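Long-range contact in ATP-dependent 6-phosphofructokinase isozyme 2 (Escherichia coli, PDB 3UMO), which catalyses the ATP-dependent phosphorylation of fructose 6-phosphate to fructose 1,6-bisphosphate, the first committing step of glycolysis: residues 8-13 and 139-144. Sequence-based numbering, arbitrary orientation.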
loop_
_atom_site.group_PDB
_atom_site.type_symbol
_atom_site.label_atom_id
_atom_site.label_comp_id
_atom_site.label_asym_id
_atom_site.label_seq_id
_atom_site.Cartn_x
_atom_site.Cartn_y
_atom_site.Cartn_z
ATOM N N THR A 8 -25.565 -11.859 -19.692
ATOM C CA THR A 8 -24.199 -11.526 -19.292
ATOM C C THR A 8 -23.256 -11.914 -20.412
ATOM O O THR A 8 -22.909 -13.086 -20.556
ATOM C CB THR A 8 -23.781 -12.289 -18.024
ATOM O OG1 THR A 8 -24.751 -12.064 -17.003
ATOM C CG2 THR A 8 -22.416 -11.809 -17.524
ATOM N N LEU A 9 -22.853 -10.940 -21.224
ATOM C CA LEU A 9 -21.983 -11.240 -22.351
ATOM C C LEU A 9 -20.561 -11.530 -21.897
ATOM O O LEU A 9 -19.805 -12.208 -22.597
ATOM C CB LEU A 9 -22.003 -10.102 -23.374
ATOM C CG LEU A 9 -23.349 -9.851 -24.049
ATOM C CD1 LEU A 9 -23.273 -8.603 -24.916
ATOM C CD2 LEU A 9 -23.791 -11.065 -24.864
ATOM N N ALA A 10 -20.209 -11.037 -20.711
ATOM C CA ALA A 10 -18.887 -11.294 -20.142
ATOM C C ALA A 10 -18.982 -11.892 -18.746
ATOM O O ALA A 10 -18.726 -11.205 -17.756
ATOM C CB ALA A 10 -18.059 -10.012 -20.105
ATOM N N PRO A 11 -19.358 -13.176 -18.658
ATOM C CA PRO A 11 -19.387 -13.825 -17.342
ATOM C C PRO A 11 -17.983 -14.181 -16.869
ATOM O O PRO A 11 -17.013 -14.073 -17.621
ATOM C CB PRO A 11 -20.171 -15.107 -17.608
ATOM C CG PRO A 11 -19.906 -15.417 -19.034
ATOM C CD PRO A 11 -19.798 -14.082 -19.733
ATOM N N SER A 12 -17.874 -14.623 -15.625
ATOM C CA SER A 12 -16.593 -15.109 -15.144
ATOM C C SER A 12 -16.756 -16.167 -14.071
ATOM O O SER A 12 -17.801 -16.256 -13.420
ATOM C CB SER A 12 -15.727 -13.954 -14.624
ATOM O OG SER A 12 -16.364 -13.269 -13.564
ATOM N N LEU A 13 -15.717 -16.983 -13.911
ATOM C CA LEU A 13 -15.617 -17.879 -12.769
ATOM C C LEU A 13 -14.601 -17.248 -11.835
ATOM O O LEU A 13 -13.397 -17.303 -12.087
ATOM C CB LEU A 13 -15.140 -19.271 -13.189
ATOM C CG LEU A 13 -15.009 -20.271 -12.034
ATOM C CD1 LEU A 13 -16.388 -20.627 -11.509
ATOM C CD2 LEU A 13 -14.264 -21.526 -12.478
ATOM N N SER A 139 -19.950 -5.869 -18.448
ATOM C CA SER A 139 -19.066 -5.341 -19.480
ATOM C C SER A 139 -19.286 -6.003 -20.839
ATOM O O SER A 139 -19.961 -7.034 -20.946
ATOM C CB SER A 139 -17.604 -5.525 -19.060
ATOM O OG SER A 139 -17.285 -6.899 -18.895
ATOM N N LEU A 140 -18.705 -5.400 -21.873
ATOM C CA LEU A 140 -18.744 -5.950 -23.226
ATOM C C LEU A 140 -17.445 -6.700 -23.502
ATOM O O LEU A 140 -16.361 -6.113 -23.427
ATOM C CB LEU A 140 -18.922 -4.829 -24.258
ATOM C CG LEU A 140 -19.166 -5.311 -25.689
ATOM C CD1 LEU A 140 -20.568 -5.890 -25.814
ATOM C CD2 LEU A 140 -18.949 -4.193 -26.708
ATOM N N PRO A 141 -17.546 -8.000 -23.820
ATOM C CA PRO A 141 -16.355 -8.828 -24.040
ATOM C C PRO A 141 -15.727 -8.539 -25.393
ATOM O O PRO A 141 -16.400 -7.970 -26.260
ATOM C CB PRO A 141 -16.922 -10.252 -24.017
ATOM C CG PRO A 141 -18.315 -10.093 -24.533
ATOM C CD PRO A 141 -18.790 -8.779 -23.966
ATOM N N PRO A 142 -14.449 -8.917 -25.573
ATOM C CA PRO A 142 -13.792 -8.750 -26.872
ATOM C C PRO A 142 -14.532 -9.537 -27.946
ATOM O O PRO A 142 -15.105 -10.589 -27.644
ATOM C CB PRO A 142 -12.410 -9.379 -26.653
ATOM C CG PRO A 142 -12.198 -9.373 -25.183
ATOM C CD PRO A 142 -13.557 -9.524 -24.567
ATOM N N GLY A 143 -14.532 -9.034 -29.176
ATOM C CA GLY A 143 -15.129 -9.756 -30.286
ATOM C C GLY A 143 -16.527 -9.298 -30.657
ATOM O O GLY A 143 -17.085 -9.747 -31.660
ATOM N N VAL A 144 -17.100 -8.407 -29.855
ATOM C CA VAL A 144 -18.455 -7.930 -30.111
ATOM C C VAL A 144 -18.477 -6.442 -30.450
ATOM O O VAL A 144 -18.187 -5.601 -29.601
ATOM C CB VAL A 144 -19.377 -8.174 -28.903
ATOM C CG1 VAL A 144 -20.814 -7.797 -29.250
ATOM C CG2 VAL A 144 -19.303 -9.629 -28.459
HETATM O O HOH W 1 -21.404 -8.763 -19.332
#
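Pro141 meets Leu9 through its ring carbons, and the evidence is atom by atom: CD approaches Leu9 CB at 3.5 Å, while CG lies 3.2 Å from Leu9 O, a close carbon-to-carbonyl approach. The third ring carbon, CB, reaches the methyl of Ala10 at 4.1 Å. This is also where the backbones come nearest, the CA atoms of Ala10 and Pro141 being 5.3 Å apart. A second apolar contact is made by the leucines, which run side by side and point the same way, touching through Leu9 CD1 and Leu140 CD1 at 3.9 Å. Leu140 sets out from its backbone away from the other segment; chi1 (-172°) puts CG anti to the backbone N, and chi2 (72°) turns CD1 to where it meets Leu9. Leu9 also packs on Phe118 and Leu121 of helix 115-125, so the apolar patch extends beyond the two loops. An alanine in place of Pro141 would probably leave Leu9 CB and O without the packing of CG and CD and give that residue's backbone more freedom to turn.

The polar link is indirect. One water accepts from Ala10 N at 2.9 Å and donates to Ser139 O at 2.8 Å, although other acceptors compete for its protons. Ser139 OG instead rests on Ala10 CB at 3.4 Å; with chi1 at 61°, it stands between its own backbone N and carbonyl carbon.

Residues 8-11 follow strand 4-7, and the loop 139-144 comes after strand 133-137, its neighbour in the parallel sheet of this ribokinase-like fold; the contact therefore joins adjacent loops at the strands' C-terminal ends. Packing and one bridging water, rather than direct polar bonds, are likely to set the spacing between the turn leading into substrate-binding Ser12 and Leu13 and the loop carrying substrate-binding Ser139.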